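Local atomic coordinates of D-ribose pyranase (Bacillus subtilis, PDB entry 1OGD), a protein that binds beta-D-ribopyranose and probably catalyses the interconversion of the beta-pyran and beta-furan forms of D-ribose, as a decamer built from two pentamers. Residues Gln52-Val57 and Ile112-Phe117; Val57-Met62 and Glu85-Glu90. All coordinates share one frame; numbering follows the deposited sequence.

Contact 1 of 2, residues Gln52-Val57 and Ile112-Phe117; sequences QDTAAV and IRTGEF
T54 meets T114 through the methyl of T114. T114 CG2 lies 3.4 Å from T54 OG1 and 3.7 Å from T54 CB. The two methyls also touch, with T54 CG2 3.9 Å from T114 CG2. The contact is one of packing. T54 OG1 rests against the methyl without hydrogen bonding to it; its polar partner is A50 O, just before the helix. Further along, T54 CG2 comes within 4.4 Å of I112 CG2, a looser apolar contact.

At T114 the first torsion (chi1 67°) sets OG1 between the backbone N and the carbonyl carbon. This puts CG2 beside the backbone N and against T54, and turns OG1 toward E116 N. T114 OG1 accepts from E116 N at 3.3 Å, with an N-H...O angle of 161°, which makes an ST turn. The same hydroxyl hydrogen-bonds to A27 O on strand 23-27. A valine here would probably leave E116 N and A27 O without the hydroxyl that serves both, and the ST turn less firmly held.

The contact joins helix 51-61 to the end of strand 110-113 in the six-stranded mixed sheet of this RbsD/FucU family protein. I26 of the neighbouring strand touches both threonines, and L44 of a second subunit packs on T54.

Beyond the turn, E116 reaches the start of the helix. Its OE1 hydrogen-bonds to F51 N. A water donates a hydrogen bond to E116 OE1 at 2.6 Å and accepts one from Q52 N at 3.2 Å. This water is the polar bridge between the two segments. E116 OE2 hydrogen-bonds to T118 OG1, so both oxygens of the buried carboxylate have partners. A negative charge there would probably be eased by the amino end of the helix.

Contact 2 of 2, residues Val57-Met62 and Glu85-Glu90; sequences VLAEEM and ENLFSE
A59 sets its single methyl against L87 and F88. A59 CB is 4.0 Å from L87 CD1 and 4.1 Å from L87 CD2, so both branches of the leucine touch it. L87 CG stands anti to the backbone N (chi1 176°), which carries the forked end out to helix 51-61. A59 CB also lies 4.0 Å from F88 CZ, with CE2 about as near, and approaches the ring obliquely.

F88 is the first residue to leave helical geometry after helix 78-87. Its CG is anti to the carbonyl carbon (chi1 -62°), and the far end of the ring arrives beside A59. L87 CG lies 3.7 Å above one face of the F88 ring, offset toward the rim. Next along, S89 OG gives a 2.8 Å hydrogen bond to N86 O, from above the carbonyl plane. L125, V64 and V67 of the sheet pack on F88.

K3 NZ of a neighbouring subunit hydrogen-bonds to A59 O. No hydrogen bond or charge pair links the two segments themselves. Carbon packing around one small methyl makes the contact, and its fit rests on shape rather than on bond direction.

Contacts 1 and 2 use successive parts of helix 51-61. Their ranges overlap at V57, which makes no contact across either. Their centres lie 13 Å apart. Along the chain, contact 2 is nested inside the loop closed by contact 1. L87 CD2 also reaches the part of the helix in 52-57, 3.8 Å from A55 O. Contact 1 is nearer the sugar site. The side chain of E116 is about 8 Å from a bound beta-D-ribopyranose. It is about 3 Å from that of A121 and about 4 Å from that of D28, both substrate-binding, consistent with a second-shell place. In contact 2 the side chain of F88 stays about 12 Å from that of N122, so this contact is structural packing.

Contact 1 of 2, residues Gln52-Val57 and Ile112-Phe117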
ATOM      1  N   GLN A  52     -26.657  -0.839 -25.735  1.00 36.81           N
ATOM      2  CA  GLN A  52     -28.047  -1.077 -25.377  1.00 37.68           C
ATOM      3  C   GLN A  52     -28.195  -2.176 -24.342  1.00 35.05           C
ATOM      4  O   GLN A  52     -28.900  -2.004 -23.355  1.00 37.25           O
ATOM      5  CB  GLN A  52     -28.870  -1.431 -26.619  1.00 39.58           C
ATOM      6  CG  GLN A  52     -28.745  -0.418 -27.739  1.00 44.38           C
ATOM      7  CD  GLN A  52     -29.824  -0.574 -28.788  1.00 45.86           C
ATOM      8  OE1 GLN A  52     -30.326  -1.673 -29.022  1.00 47.03           O
ATOM      9  NE2 GLN A  52     -30.177   0.531 -29.438  1.00 47.06           N
ATOM     10  N   ASP A  53     -27.533  -3.305 -24.563  1.00 34.73           N
ATOM     11  CA  ASP A  53     -27.629  -4.409 -23.620  1.00 34.47           C
ATOM     12  C   ASP A  53     -27.136  -4.029 -22.237  1.00 33.40           C
ATOM     13  O   ASP A  53     -27.765  -4.369 -21.234  1.00 31.95           O
ATOM     14  CB  ASP A  53     -26.853  -5.621 -24.126  1.00 37.02           C
ATOM     15  CG  ASP A  53     -27.484  -6.232 -25.359  1.00 40.95           C
ATOM     16  OD1 ASP A  53     -28.729  -6.195 -25.464  1.00 44.48           O
ATOM     17  OD2 ASP A  53     -26.744  -6.757 -26.215  1.00 42.40           O
ATOM     18  N   THR A  54     -26.018  -3.315 -22.177  1.00 30.35           N
ATOM     19  CA  THR A  54     -25.474  -2.914 -20.890  1.00 28.59           C
ATOM     20  C   THR A  54     -26.398  -1.926 -20.181  1.00 27.85           C
ATOM     21  O   THR A  54     -26.679  -2.070 -18.994  1.00 27.97           O
ATOM     22  CB  THR A  54     -24.072  -2.300 -21.064  1.00 28.45           C
ATOM     23  OG1 THR A  54     -23.234  -3.242 -21.746  1.00 28.39           O
ATOM     24  CG2 THR A  54     -23.451  -1.984 -19.708  1.00 27.74           C
ATOM     25  N   ALA A  55     -26.876  -0.925 -20.910  1.00 28.68           N
ATOM     26  CA  ALA A  55     -27.769   0.070 -20.338  1.00 29.92           C
ATOM     27  C   ALA A  55     -29.064  -0.573 -19.821  1.00 31.77           C
ATOM     28  O   ALA A  55     -29.607  -0.162 -18.791  1.00 32.14           O
ATOM     29  CB  ALA A  55     -28.088   1.142 -21.383  1.00 30.49           C
ATOM     30  N   ALA A  56     -29.553  -1.588 -20.530  1.00 30.97           N
ATOM     31  CA  ALA A  56     -30.784  -2.264 -20.130  1.00 31.24           C
ATOM     32  C   ALA A  56     -30.628  -2.968 -18.784  1.00 31.32           C
ATOM     33  O   ALA A  56     -31.506  -2.878 -17.923  1.00 29.68           O
ATOM     34  CB  ALA A  56     -31.195  -3.264 -21.197  1.00 31.09           C
ATOM     35  N   VAL A  57     -29.514  -3.674 -18.605  1.00 30.38           N
ATOM     36  CA  VAL A  57     -29.264  -4.375 -17.353  1.00 30.27           C
ATOM     37  C   VAL A  57     -29.143  -3.390 -16.195  1.00 31.00           C
ATOM     38  O   VAL A  57     -29.732  -3.593 -15.130  1.00 31.18           O
ATOM     39  CB  VAL A  57     -27.972  -5.219 -17.424  1.00 30.78           C
ATOM     40  CG1 VAL A  57     -27.671  -5.824 -16.058  1.00 30.50           C
ATOM     41  CG2 VAL A  57     -28.131  -6.326 -18.452  1.00 30.62           C
ATOM     42  N   ILE A 112     -18.052   2.207 -16.996  1.00 21.87           N
ATOM     43  CA  ILE A 112     -18.226   0.848 -17.474  1.00 21.93           C
ATOM     44  C   ILE A 112     -17.994   0.870 -18.979  1.00 23.59           C
ATOM     45  O   ILE A 112     -18.747   1.488 -19.734  1.00 24.35           O
ATOM     46  CB  ILE A 112     -19.637   0.336 -17.144  1.00 22.85           C
ATOM     47  CG1 ILE A 112     -19.892   0.506 -15.643  1.00 25.92           C
ATOM     48  CG2 ILE A 112     -19.762  -1.117 -17.525  1.00 21.67           C
ATOM     49  CD1 ILE A 112     -21.338   0.379 -15.232  1.00 32.51           C
ATOM     50  N   ARG A 113     -16.930   0.206 -19.411  1.00 24.16           N
ATOM     51  CA  ARG A 113     -16.580   0.173 -20.818  1.00 24.87           C
ATOM     52  C   ARG A 113     -17.238  -1.007 -21.524  1.00 24.85           C
ATOM     53  O   ARG A 113     -17.050  -2.155 -21.131  1.00 23.67           O
ATOM     54  CB  ARG A 113     -15.055   0.088 -20.973  1.00 23.80           C
ATOM     55  CG  ARG A 113     -14.563   0.174 -22.408  1.00 22.99           C
ATOM     56  CD  ARG A 113     -13.039   0.198 -22.454  1.00 23.22           C
ATOM     57  NE  ARG A 113     -12.527   0.395 -23.805  1.00 20.17           N
ATOM     58  CZ  ARG A 113     -11.784  -0.489 -24.465  1.00 19.36           C
ATOM     59  NH1 ARG A 113     -11.455  -1.647 -23.908  1.00 22.33           N
ATOM     60  NH2 ARG A 113     -11.361  -0.211 -25.689  1.00 20.93           N
ATOM     61  N   THR A 114     -18.013  -0.713 -22.564  1.00 25.03           N
ATOM     62  CA  THR A 114     -18.685  -1.754 -23.334  1.00 25.75           C
ATOM     63  C   THR A 114     -17.901  -1.951 -24.633  1.00 28.16           C
ATOM     64  O   THR A 114     -16.903  -1.267 -24.872  1.00 26.63           O
ATOM     65  CB  THR A 114     -20.124  -1.349 -23.687  1.00 25.09           C
ATOM     66  OG1 THR A 114     -20.096  -0.242 -24.595  1.00 24.09           O
ATOM     67  CG2 THR A 114     -20.888  -0.940 -22.435  1.00 25.41           C
ATOM     68  N   GLY A 115     -18.351  -2.880 -25.470  1.00 28.72           N
ATOM     69  CA  GLY A 115     -17.662  -3.121 -26.724  1.00 28.85           C
ATOM     70  C   GLY A 115     -18.267  -2.320 -27.860  1.00 30.80           C
ATOM     71  O   GLY A 115     -17.977  -2.576 -29.028  1.00 30.81           O
ATOM     72  N   GLU A 116     -19.098  -1.341 -27.511  1.00 30.50           N
ATOM     73  CA  GLU A 116     -19.775  -0.500 -28.489  1.00 31.71           C
ATOM     74  C   GLU A 116     -18.822   0.309 -29.363  1.00 33.16           C
ATOM     75  O   GLU A 116     -18.048   1.129 -28.863  1.00 32.63           O
ATOM     76  CB  GLU A 116     -20.732   0.455 -27.779  1.00 32.23           C
ATOM     77  CG  GLU A 116     -21.672   1.207 -28.710  1.00 34.58           C
ATOM     78  CD  GLU A 116     -22.648   0.279 -29.412  1.00 37.14           C
ATOM     79  OE1 GLU A 116     -23.329  -0.500 -28.712  1.00 35.40           O
ATOM     80  OE2 GLU A 116     -22.738   0.328 -30.659  1.00 39.64           O
ATOM     81  N   PHE A 117     -18.898   0.077 -30.673  1.00 32.98           N
ATOM     82  CA  PHE A 117     -18.062   0.781 -31.638  1.00 33.17           C
ATOM     83  C   PHE A 117     -18.827   1.817 -32.460  1.00 33.74           C
ATOM     84  O   PHE A 117     -18.602   1.940 -33.664  1.00 34.03           O
ATOM     85  CB  PHE A 117     -17.386  -0.214 -32.588  1.00 33.18           C
ATOM     86  CG  PHE A 117     -15.979  -0.580 -32.198  1.00 34.24           C
ATOM     87  CD1 PHE A 117     -15.683  -1.003 -30.905  1.00 34.02           C
ATOM     88  CD2 PHE A 117     -14.950  -0.527 -33.136  1.00 34.51           C
ATOM     89  CE1 PHE A 117     -14.381  -1.371 -30.551  1.00 35.72           C
ATOM     90  CE2 PHE A 117     -13.645  -0.893 -32.792  1.00 35.86           C
ATOM     91  CZ  PHE A 117     -13.361  -1.316 -31.496  1.00 34.21           C
TER
HETATM   92  O   HOH W   1     -25.960  -0.659 -28.877  1.00 26.35           O

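Contact 2 of 2, residues Val57-Met62 and Glu85-Glu90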
ATOM      1  N   VAL A  57     -29.514  -3.674 -18.605  1.00 30.38           N
ATOM      2  CA  VAL A  57     -29.264  -4.375 -17.353  1.00 30.27           C
ATOM      3  C   VAL A  57     -29.143  -3.390 -16.195  1.00 31.00           C
ATOM      4  O   VAL A  57     -29.732  -3.593 -15.130  1.00 31.18           O
ATOM      5  CB  VAL A  57     -27.972  -5.219 -17.424  1.00 30.78           C
ATOM      6  CG1 VAL A  57     -27.671  -5.824 -16.058  1.00 30.50           C
ATOM      7  CG2 VAL A  57     -28.131  -6.326 -18.452  1.00 30.62           C
ATOM      8  N   LEU A  58     -28.382  -2.317 -16.400  1.00 30.15           N
ATOM      9  CA  LEU A  58     -28.207  -1.320 -15.349  1.00 31.23           C
ATOM     10  C   LEU A  58     -29.535  -0.676 -14.963  1.00 31.99           C
ATOM     11  O   LEU A  58     -29.791  -0.410 -13.787  1.00 31.35           O
ATOM     12  CB  LEU A  58     -27.212  -0.237 -15.789  1.00 29.60           C
ATOM     13  CG  LEU A  58     -25.744  -0.402 -15.354  1.00 29.45           C
ATOM     14  CD1 LEU A  58     -25.683  -0.616 -13.847  1.00 29.42           C
ATOM     15  CD2 LEU A  58     -25.104  -1.573 -16.053  1.00 28.23           C
ATOM     16  N   ALA A  59     -30.381  -0.435 -15.960  1.00 32.53           N
ATOM     17  CA  ALA A  59     -31.679   0.182 -15.735  1.00 33.38           C
ATOM     18  C   ALA A  59     -32.540  -0.612 -14.753  1.00 32.75           C
ATOM     19  O   ALA A  59     -33.237  -0.033 -13.924  1.00 33.61           O
ATOM     20  CB  ALA A  59     -32.419   0.345 -17.072  1.00 34.38           C
ATOM     21  N   GLU A  60     -32.486  -1.935 -14.837  1.00 34.28           N
ATOM     22  CA  GLU A  60     -33.294  -2.763 -13.950  1.00 37.36           C
ATOM     23  C   GLU A  60     -32.661  -3.104 -12.605  1.00 35.91           C
ATOM     24  O   GLU A  60     -33.330  -3.663 -11.737  1.00 36.49           O
ATOM     25  CB  GLU A  60     -33.693  -4.059 -14.654  1.00 42.07           C
ATOM     26  CG  GLU A  60     -32.542  -4.958 -15.023  1.00 49.66           C
ATOM     27  CD  GLU A  60     -33.014  -6.299 -15.559  1.00 56.18           C
ATOM     28  OE1 GLU A  60     -33.708  -7.023 -14.806  1.00 58.67           O
ATOM     29  OE2 GLU A  60     -32.696  -6.628 -16.726  1.00 58.13           O
ATOM     30  N   GLU A  61     -31.386  -2.775 -12.424  1.00 32.76           N
ATOM     31  CA  GLU A  61     -30.705  -3.073 -11.165  1.00 31.05           C
ATOM     32  C   GLU A  61     -30.389  -1.815 -10.380  1.00 29.94           C
ATOM     33  O   GLU A  61     -29.986  -1.877  -9.221  1.00 30.15           O
ATOM     34  CB  GLU A  61     -29.401  -3.824 -11.425  1.00 30.32           C
ATOM     35  CG  GLU A  61     -29.559  -5.183 -12.068  1.00 31.87           C
ATOM     36  CD  GLU A  61     -30.490  -6.090 -11.290  1.00 32.02           C
ATOM     37  OE1 GLU A  61     -30.678  -5.867 -10.071  1.00 30.88           O
ATOM     38  OE2 GLU A  61     -31.027  -7.034 -11.905  1.00 33.28           O
ATOM     39  N   MET A  62     -30.594  -0.671 -11.015  1.00 30.11           N
ATOM     40  CA  MET A  62     -30.295   0.608 -10.398  1.00 31.32           C
ATOM     41  C   MET A  62     -31.436   1.602 -10.550  1.00 32.26           C
ATOM     42  O   MET A  62     -32.011   1.728 -11.627  1.00 32.45           O
ATOM     43  CB  MET A  62     -29.037   1.175 -11.058  1.00 32.63           C
ATOM     44  CG  MET A  62     -28.604   2.537 -10.588  1.00 33.93           C
ATOM     45  SD  MET A  62     -27.228   3.145 -11.601  1.00 33.97           S
ATOM     46  CE  MET A  62     -27.353   4.850 -11.264  1.00 30.78           C
ATOM     47  N   GLU A  85     -34.084   7.336 -24.969  1.00 50.29           N
ATOM     48  CA  GLU A  85     -35.349   8.038 -24.762  1.00 52.39           C
ATOM     49  C   GLU A  85     -36.435   7.038 -24.378  1.00 51.65           C
ATOM     50  O   GLU A  85     -37.218   7.275 -23.461  1.00 51.68           O
ATOM     51  CB  GLU A  85     -35.758   8.774 -26.041  1.00 55.39           C
ATOM     52  CG  GLU A  85     -34.834   9.917 -26.450  1.00 60.74           C
ATOM     53  CD  GLU A  85     -35.033  11.167 -25.610  1.00 64.22           C
ATOM     54  OE1 GLU A  85     -36.170  11.686 -25.577  1.00 65.86           O
ATOM     55  OE2 GLU A  85     -34.056  11.636 -24.987  1.00 66.63           O
ATOM     56  N   ASN A  86     -36.464   5.915 -25.089  1.00 51.55           N
ATOM     57  CA  ASN A  86     -37.444   4.861 -24.850  1.00 51.74           C
ATOM     58  C   ASN A  86     -37.214   4.128 -23.534  1.00 50.79           C
ATOM     59  O   ASN A  86     -38.161   3.876 -22.789  1.00 50.80           O
ATOM     60  CB  ASN A  86     -37.417   3.855 -26.004  1.00 54.06           C
ATOM     61  CG  ASN A  86     -37.943   4.443 -27.305  1.00 57.19           C
ATOM     62  OD1 ASN A  86     -37.726   3.885 -28.383  1.00 59.60           O
ATOM     63  ND2 ASN A  86     -38.650   5.567 -27.209  1.00 56.94           N
ATOM     64  N   LEU A  87     -35.959   3.784 -23.250  1.00 49.27           N
ATOM     65  CA  LEU A  87     -35.626   3.074 -22.019  1.00 47.25           C
ATOM     66  C   LEU A  87     -35.873   3.927 -20.778  1.00 46.43           C
ATOM     67  O   LEU A  87     -36.421   3.444 -19.789  1.00 45.66           O
ATOM     68  CB  LEU A  87     -34.163   2.607 -22.046  1.00 47.37           C
ATOM     69  CG  LEU A  87     -33.622   1.921 -20.781  1.00 47.18           C
ATOM     70  CD1 LEU A  87     -34.476   0.709 -20.442  1.00 47.28           C
ATOM     71  CD2 LEU A  87     -32.174   1.505 -20.995  1.00 45.22           C
ATOM     72  N   PHE A  88     -35.477   5.193 -20.822  1.00 46.25           N
ATOM     73  CA  PHE A  88     -35.674   6.064 -19.672  1.00 48.74           C
ATOM     74  C   PHE A  88     -36.811   7.063 -19.871  1.00 51.48           C
ATOM     75  O   PHE A  88     -36.621   8.280 -19.800  1.00 51.74           O
ATOM     76  CB  PHE A  88     -34.364   6.778 -19.328  1.00 46.31           C
ATOM     77  CG  PHE A  88     -33.253   5.835 -18.947  1.00 44.42           C
ATOM     78  CD1 PHE A  88     -32.299   5.444 -19.878  1.00 43.17           C
ATOM     79  CD2 PHE A  88     -33.194   5.298 -17.663  1.00 43.21           C
ATOM     80  CE1 PHE A  88     -31.302   4.530 -19.539  1.00 43.23           C
ATOM     81  CE2 PHE A  88     -32.199   4.381 -17.313  1.00 42.99           C
ATOM     82  CZ  PHE A  88     -31.253   3.996 -18.254  1.00 42.78           C
ATOM     83  N   SER A  89     -38.003   6.517 -20.099  1.00 54.84           N
ATOM     84  CA  SER A  89     -39.220   7.294 -20.320  1.00 57.80           C
ATOM     85  C   SER A  89     -39.553   8.244 -19.178  1.00 58.85           C
ATOM     86  O   SER A  89     -39.763   9.435 -19.398  1.00 60.02           O
ATOM     87  CB  SER A  89     -40.404   6.349 -20.529  1.00 57.47           C
ATOM     88  OG  SER A  89     -40.132   5.410 -21.553  1.00 60.57           O
ATOM     89  N   GLU A  90     -39.608   7.712 -17.960  1.00 61.08           N
ATOM     90  CA  GLU A  90     -39.944   8.512 -16.785  1.00 63.11           C
ATOM     91  C   GLU A  90     -38.823   9.411 -16.284  1.00 62.39           C
ATOM     92  O   GLU A  90     -39.080  10.475 -15.722  1.00 62.55           O
ATOM     93  CB  GLU A  90     -40.401   7.605 -15.641  1.00 66.19           C
ATOM     94  CG  GLU A  90     -41.623   6.760 -15.966  1.00 71.02           C
ATOM     95  CD  GLU A  90     -42.224   6.110 -14.732  1.00 74.12           C
ATOM     96  OE1 GLU A  90     -41.493   5.387 -14.018  1.00 75.01           O
ATOM     97  OE2 GLU A  90     -43.430   6.324 -14.479  1.00 75.93           O
TER